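Local coordinates for periplasmic binding protein component of an ABC type zinc uptake transporter (Synechocystis sp., PDB 1PQ4) that binds zinc in the periplasm and probably delivers it to an ABC-type zinc uptake transporter, at residues Met3-Ser8 and Asp22-Ser27; Asn178-Gln183 and Asn276-Ala281; Pro198-Phe203 and Leu266-Ala271. All blocks are in the same frame, centred on the assembly; numbering follows the deposited sequence.

Overall arrangement
Contact 1 comes first along the chain; both segments of contact 3 fall between those of contact 2. Contact 1 joins strands 3-7 and 24-28 at one side of a four-stranded parallel sheet, its centre about 27 Å from that of contact 2 and about 23 Å from that of contact 3. Contacts 2 and 3 have centres about 12 Å apart and touch, V280 and L277 of helix 273-288 meeting W200 and F203. Contact 3 lies beside the zinc site of H37, H133 and H197, and contact 1 away from it. Together, contacts 2 and 3 tie helix 273-288 to the segment following H197, consistent with backing one side of the metal site.

Contact 1 of 3, residues Met3-Ser8 and Asp22-Ser27; sequences MDITVS and DLVRVS
Strands 3-7 and 24-28, joined by helix 10-20 in a right-handed beta-alpha-beta unit, pair in parallel, M3 beside V24 through T6 beside S27. Five backbone hydrogen bonds alternate along the ladder. M3 N gives to L23 O, and M3 O takes R25 N at 2.8 Å, so both polar backbone atoms of M3 are used. I5 repeats the pattern: its N reaches R25 O nearly along the C=O axis, and its O receives S27 N at 2.9 Å. V7 N closes the series on S27 O, lying in the carbonyl plane. D4 and T6 turn their backbone polar groups the other way and bond to E53, A54 and V56, which places strand 3-7 inside the sheet and strand 24-28 at its margin.

On the face carrying D4 and R25, the two side chains run side by side. With CG anti to the backbone N (chi1 173°) and chi2 also extended, the arginine's CD comes to lie 3.4 Å from D4 OD1; the bend at chi3 sets the course of the guanidinium. The salt bridge is long: R25 NH1 gives only a weak hydrogen bond to D4 OD1 at 3.5 Å, the carboxylate and guanidinium planes being 56° apart. The other face is apolar. I5 CD1 presses on V24 CG1 at 3.3 Å, tighter than a usual carbon contact, and V7 CG2 crosses V26 CG1 at 4.1 Å. L152 of helix 138-155 packs on I5, while L16 of helix 10-20 covers both V7 and V26.

The backbone ladder therefore carries the polar chemistry, with five bonds of ordinary length, straightest at M3 N and I5 N; the exposed arginine adds a loose charge pair, and the opposite apolar face seats the sheet against its helices.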
# COMPACT_ATOMS: atom_id res chain seq x y z
N MET A 3 0.09 3.00 -24.24
CA MET A 3 -0.18 1.63 -23.89
C MET A 3 -1.26 1.60 -22.77
O MET A 3 -1.14 2.32 -21.79
CB MET A 3 1.10 1.02 -23.35
CG MET A 3 1.17 -0.43 -23.03
SD MET A 3 2.93 -0.93 -23.39
CE MET A 3 2.92 -0.65 -25.12
N ASP A 4 -2.28 0.78 -22.94
CA ASP A 4 -3.32 0.61 -21.91
C ASP A 4 -2.81 -0.40 -20.90
O ASP A 4 -2.53 -1.54 -21.25
CB ASP A 4 -4.60 0.07 -22.51
CG ASP A 4 -5.39 1.15 -23.21
OD1 ASP A 4 -5.70 2.14 -22.53
OD2 ASP A 4 -5.67 1.03 -24.41
N ILE A 5 -2.76 0.04 -19.65
CA ILE A 5 -2.25 -0.79 -18.55
C ILE A 5 -3.22 -0.70 -17.41
O ILE A 5 -3.74 0.38 -17.10
CB ILE A 5 -0.86 -0.24 -18.06
CG1 ILE A 5 0.12 -0.28 -19.24
CG2 ILE A 5 -0.30 -1.06 -16.86
CD1 ILE A 5 1.48 0.37 -18.98
N THR A 6 -3.48 -1.83 -16.80
CA THR A 6 -4.37 -1.88 -15.67
C THR A 6 -3.54 -2.25 -14.47
O THR A 6 -2.60 -3.10 -14.52
CB THR A 6 -5.50 -2.92 -15.89
OG1 THR A 6 -6.33 -2.49 -16.98
CG2 THR A 6 -6.38 -3.01 -14.67
N VAL A 7 -3.84 -1.59 -13.35
CA VAL A 7 -3.14 -1.94 -12.13
C VAL A 7 -4.19 -2.32 -11.08
O VAL A 7 -5.37 -2.01 -11.24
CB VAL A 7 -2.28 -0.78 -11.59
CG1 VAL A 7 -1.27 -0.34 -12.69
CG2 VAL A 7 -3.20 0.39 -11.19
N SER A 8 -3.74 -2.97 -10.01
CA SER A 8 -4.67 -3.39 -8.97
C SER A 8 -5.19 -2.28 -8.07
O SER A 8 -6.39 -2.17 -7.88
CB SER A 8 -4.01 -4.45 -8.08
OG SER A 8 -3.85 -5.67 -8.80
N ASP A 22 3.02 10.07 -20.32
CA ASP A 22 2.08 10.02 -21.44
C ASP A 22 2.16 8.77 -22.29
O ASP A 22 1.32 8.57 -23.17
CB ASP A 22 2.29 11.22 -22.37
CG ASP A 22 1.89 12.51 -21.73
OD1 ASP A 22 1.09 12.48 -20.77
OD2 ASP A 22 2.38 13.57 -22.21
N LEU A 23 3.17 7.94 -22.08
CA LEU A 23 3.28 6.70 -22.85
C LEU A 23 2.32 5.60 -22.39
O LEU A 23 2.23 4.57 -23.04
CB LEU A 23 4.70 6.15 -22.76
CG LEU A 23 5.69 7.21 -23.28
CD1 LEU A 23 7.11 6.77 -23.01
CD2 LEU A 23 5.45 7.38 -24.80
N VAL A 24 1.68 5.79 -21.24
CA VAL A 24 0.75 4.78 -20.73
C VAL A 24 -0.58 5.47 -20.34
O VAL A 24 -0.64 6.67 -20.11
CB VAL A 24 1.32 4.03 -19.46
CG1 VAL A 24 2.68 3.28 -19.81
CG2 VAL A 24 1.57 5.00 -18.31
N ARG A 25 -1.64 4.68 -20.31
CA ARG A 25 -2.96 5.18 -19.93
C ARG A 25 -3.37 4.14 -18.90
O ARG A 25 -3.48 2.95 -19.20
CB ARG A 25 -3.88 5.16 -21.13
CG ARG A 25 -5.32 5.49 -20.81
CD ARG A 25 -6.07 5.46 -22.14
NE ARG A 25 -5.41 6.36 -23.07
CZ ARG A 25 -4.94 6.02 -24.27
NH1 ARG A 25 -5.05 4.77 -24.72
NH2 ARG A 25 -4.38 6.95 -25.01
N VAL A 26 -3.53 4.59 -17.68
CA VAL A 26 -3.77 3.69 -16.56
C VAL A 26 -5.20 3.52 -16.12
O VAL A 26 -5.92 4.52 -15.93
CB VAL A 26 -2.98 4.18 -15.33
CG1 VAL A 26 -3.21 3.21 -14.15
CG2 VAL A 26 -1.50 4.30 -15.66
N SER A 27 -5.58 2.27 -15.92
CA SER A 27 -6.92 1.94 -15.39
C SER A 27 -6.64 1.27 -14.04
O SER A 27 -5.57 0.68 -13.85
CB SER A 27 -7.67 0.96 -16.30
OG SER A 27 -8.15 1.61 -17.47

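Contact 2 of 3, residues Asn178-Gln183 and Asn276-Ala281; sequences NQELGQ and NLKAVA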
# COMPACT_ATOMS: atom_id res chain seq x y z
N ASN A 178 12.38 9.11 1.19
CA ASN A 178 12.85 8.26 2.28
C ASN A 178 13.60 9.04 3.37
O ASN A 178 13.42 8.79 4.58
CB ASN A 178 13.75 7.15 1.70
CG ASN A 178 14.31 6.23 2.78
OD1 ASN A 178 13.57 5.69 3.60
ND2 ASN A 178 15.62 6.05 2.77
N GLN A 179 14.49 9.93 2.95
CA GLN A 179 15.24 10.76 3.91
C GLN A 179 14.27 11.67 4.68
O GLN A 179 14.39 11.87 5.91
CB GLN A 179 16.26 11.68 3.15
CG GLN A 179 17.73 11.44 3.50
CD GLN A 179 18.52 12.76 3.64
OE1 GLN A 179 18.34 13.71 2.85
NE2 GLN A 179 19.42 12.83 4.64
N GLU A 180 13.32 12.25 3.96
CA GLU A 180 12.35 13.16 4.55
C GLU A 180 11.51 12.43 5.61
O GLU A 180 11.31 12.93 6.71
CB GLU A 180 11.46 13.72 3.44
CG GLU A 180 10.73 14.98 3.76
CD GLU A 180 10.01 15.52 2.53
OE1 GLU A 180 10.55 15.36 1.41
OE2 GLU A 180 8.91 16.10 2.69
N LEU A 181 11.01 11.24 5.28
CA LEU A 181 10.20 10.49 6.26
C LEU A 181 11.04 10.09 7.46
O LEU A 181 10.57 10.15 8.60
CB LEU A 181 9.58 9.23 5.61
CG LEU A 181 8.65 9.52 4.43
CD1 LEU A 181 8.08 8.18 3.87
CD2 LEU A 181 7.51 10.42 4.88
N GLY A 182 12.29 9.71 7.22
CA GLY A 182 13.18 9.34 8.31
C GLY A 182 13.43 10.52 9.25
O GLY A 182 13.53 10.35 10.46
N GLN A 183 13.53 11.74 8.69
CA GLN A 183 13.77 12.92 9.52
C GLN A 183 12.54 13.19 10.43
O GLN A 183 12.67 13.52 11.60
CB GLN A 183 14.05 14.14 8.65
CG GLN A 183 15.40 14.06 7.95
CD GLN A 183 15.77 15.31 7.18
OE1 GLN A 183 15.01 15.78 6.32
NE2 GLN A 183 16.95 15.86 7.48
N ASN A 276 0.64 11.55 0.56
CA ASN A 276 -0.06 10.78 1.61
C ASN A 276 0.92 10.18 2.61
O ASN A 276 0.70 10.23 3.82
CB ASN A 276 -0.86 9.63 0.97
CG ASN A 276 -1.67 8.82 2.00
OD1 ASN A 276 -1.46 7.61 2.20
ND2 ASN A 276 -2.57 9.49 2.68
N LEU A 277 2.03 9.62 2.12
CA LEU A 277 2.99 9.02 3.04
C LEU A 277 3.58 10.07 4.00
O LEU A 277 3.85 9.77 5.15
CB LEU A 277 4.14 8.36 2.30
CG LEU A 277 3.91 6.90 1.96
CD1 LEU A 277 5.30 6.34 1.42
CD2 LEU A 277 3.44 6.15 3.21
N LYS A 278 3.81 11.28 3.50
CA LYS A 278 4.34 12.32 4.38
C LYS A 278 3.27 12.70 5.40
O LYS A 278 3.58 12.91 6.57
CB LYS A 278 4.74 13.57 3.59
CG LYS A 278 5.88 13.33 2.66
CD LYS A 278 6.29 14.63 1.97
CE LYS A 278 6.64 14.38 0.50
NZ LYS A 278 7.44 15.54 0.02
N ALA A 279 2.01 12.77 4.98
CA ALA A 279 0.95 13.09 5.95
C ALA A 279 0.88 11.99 7.01
O ALA A 279 0.67 12.27 8.20
CB ALA A 279 -0.41 13.24 5.24
N VAL A 280 1.04 10.73 6.58
CA VAL A 280 1.00 9.61 7.53
C VAL A 280 2.08 9.73 8.58
O VAL A 280 1.84 9.56 9.80
CB VAL A 280 1.12 8.21 6.81
CG1 VAL A 280 1.32 7.09 7.84
CG2 VAL A 280 -0.18 7.94 6.03
N ALA A 281 3.28 10.04 8.11
CA ALA A 281 4.41 10.17 9.02
C ALA A 281 4.16 11.34 10.02
O ALA A 281 4.42 11.22 11.23
CB ALA A 281 5.70 10.43 8.20
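Helices 160-185 and 273-288 run nearly parallel, their short segments 14° apart with axes 9.9 Å from each other at closest approach. The tight part centres on L181. Chi1 of -60° and an extended chi2 bring its CD2 against the neighbouring helix, 3.7 Å from K278 CA and 3.8 Å from A281 CB. Its other branch, CD1, meets L277 CD1 at 4.1 Å, the two leucines crossing at about a right angle.

The outer side is looser and polar. E180, extended beyond CG, and K278, bent at chi3, cross obliquely in a salt bridge in which K278 NZ lies 3.1 Å from E180 OE2, above the carboxylate plane, with a weak second bond to OE1. The lysine's CD also rests against OE2, its chain bordering the leucine core. An alanine at K278 removes the ion pair with E180 and the methylenes beside L181, and would probably loosen this edge of the helix pair.

L177, I184 and L185 of helix 160-185 continue the interface. P138 of helix 138-155 touches both L181 and L277, and W200 packs against L277 and V280 and also touches strands 192-195 and 210-213.

Contact 3 of 3, residues Pro198-Phe203 and Leu266-Ala271; sequences PSWAYF and LDPLAA
An Asx turn and a type I beta turn, both starting at D267, carry the chain away from strand 262-266, and P268 in the turn and L266 just before it pack against the W200 indole at the start of helix 201-206. At the N-cap position, W200 has CG anti to the carbonyl carbon (chi1 -50°), and chi2 of 90° sets the indole plane perpendicular to the CA-CB-CG plane, with the benzo end reaching the other segment.

Two groups sit over opposite faces of the ring, each offset toward its rim: L266 CD1 on one, S199 OG on the other. The leucine makes an off-centre CH-pi contact, CD1 lying 4.3 Å from the centroid of the five-membered ring, while its CB approaches W200 CZ2 obliquely at 3.7 Å. P268 CB points toward the 198-203 segment and lies 4.0 Å from W200 CZ2.

E244 fixes the indole by accepting a hydrogen bond from W200 NE1 and joins S199 OG through a weak one. S199 also touches the zinc ligand H133, its side chain about 4 Å from the metal. Held between its own backbone N and carbonyl carbon, S199 OG rests 3.5 Å from P268 CB.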
# COMPACT_ATOMS: atom_id res chain seq x y z
N PRO A 198 -3.63 -3.79 9.73
CA PRO A 198 -2.18 -3.76 9.63
C PRO A 198 -1.64 -3.68 8.23
O PRO A 198 -1.19 -4.66 7.65
CB PRO A 198 -1.76 -5.04 10.38
CG PRO A 198 -2.84 -6.01 9.99
CD PRO A 198 -4.13 -5.16 10.00
N SER A 199 -1.71 -2.52 7.64
CA SER A 199 -1.12 -2.45 6.32
C SER A 199 0.23 -1.76 6.37
O SER A 199 0.84 -1.50 5.33
CB SER A 199 -2.06 -1.66 5.41
OG SER A 199 -2.48 -0.52 6.06
N TRP A 200 0.73 -1.48 7.57
CA TRP A 200 1.96 -0.68 7.66
C TRP A 200 3.20 -1.41 8.17
O TRP A 200 4.14 -0.76 8.65
CB TRP A 200 1.70 0.56 8.57
CG TRP A 200 0.47 1.35 8.18
CD1 TRP A 200 -0.81 1.17 8.64
CD2 TRP A 200 0.39 2.34 7.16
NE1 TRP A 200 -1.69 2.00 7.96
CE2 TRP A 200 -0.97 2.72 7.04
CE3 TRP A 200 1.35 2.95 6.33
CZ2 TRP A 200 -1.40 3.67 6.12
CZ3 TRP A 200 0.92 3.91 5.41
CH2 TRP A 200 -0.45 4.26 5.31
N ALA A 201 3.25 -2.74 8.06
CA ALA A 201 4.42 -3.46 8.60
C ALA A 201 5.74 -3.08 7.87
O ALA A 201 6.78 -2.97 8.49
CB ALA A 201 4.18 -4.99 8.51
N TYR A 202 5.71 -2.90 6.56
CA TYR A 202 6.95 -2.57 5.86
C TYR A 202 7.37 -1.15 6.17
O TYR A 202 8.53 -0.85 6.42
CB TYR A 202 6.75 -2.76 4.35
CG TYR A 202 6.57 -4.25 4.03
CD1 TYR A 202 7.70 -5.10 3.88
CD2 TYR A 202 5.30 -4.79 3.86
CE1 TYR A 202 7.57 -6.43 3.57
CE2 TYR A 202 5.14 -6.16 3.52
CZ TYR A 202 6.30 -6.97 3.38
OH TYR A 202 6.16 -8.29 2.95
N PHE A 203 6.38 -0.26 6.17
CA PHE A 203 6.63 1.15 6.48
C PHE A 203 7.23 1.20 7.87
O PHE A 203 8.23 1.86 8.14
CB PHE A 203 5.26 1.91 6.41
CG PHE A 203 5.33 3.33 6.87
CD1 PHE A 203 5.70 4.33 5.99
CD2 PHE A 203 5.01 3.66 8.18
CE1 PHE A 203 5.75 5.68 6.42
CE2 PHE A 203 5.06 4.99 8.61
CZ PHE A 203 5.43 5.99 7.73
N LEU A 266 -5.86 6.90 8.39
CA LEU A 266 -4.64 6.73 7.58
C LEU A 266 -5.24 6.06 6.33
O LEU A 266 -6.20 5.28 6.44
CB LEU A 266 -3.62 5.80 8.25
CG LEU A 266 -3.03 6.28 9.57
CD1 LEU A 266 -1.93 5.30 10.04
CD2 LEU A 266 -2.43 7.68 9.39
N ASP A 267 -4.76 6.41 5.16
CA ASP A 267 -5.32 5.82 3.95
C ASP A 267 -4.22 5.02 3.24
O ASP A 267 -3.37 5.60 2.56
CB ASP A 267 -5.80 6.90 3.00
CG ASP A 267 -6.53 6.33 1.82
OD1 ASP A 267 -6.52 5.07 1.65
OD2 ASP A 267 -7.12 7.14 1.07
N PRO A 268 -4.21 3.71 3.41
CA PRO A 268 -3.16 2.93 2.71
C PRO A 268 -3.33 2.89 1.18
O PRO A 268 -2.39 2.53 0.47
CB PRO A 268 -3.27 1.55 3.36
CG PRO A 268 -4.76 1.43 3.60
CD PRO A 268 -5.09 2.83 4.21
N LEU A 269 -4.51 3.30 0.67
CA LEU A 269 -4.78 3.24 -0.77
C LEU A 269 -4.83 4.58 -1.47
O LEU A 269 -5.32 4.68 -2.60
CB LEU A 269 -6.10 2.49 -1.09
CG LEU A 269 -6.22 1.07 -0.55
CD1 LEU A 269 -7.53 0.40 -1.11
CD2 LEU A 269 -4.99 0.25 -0.99
N ALA A 270 -4.33 5.62 -0.83
CA ALA A 270 -4.32 6.95 -1.44
C ALA A 270 -3.56 6.95 -2.78
O ALA A 270 -2.47 6.39 -2.86
CB ALA A 270 -3.66 7.97 -0.49
N ALA A 271 -4.12 7.60 -3.80
CA ALA A 271 -3.47 7.67 -5.10
C ALA A 271 -2.35 8.73 -5.09
O ALA A 271 -1.41 8.62 -5.86
CB ALA A 271 -4.48 8.00 -6.21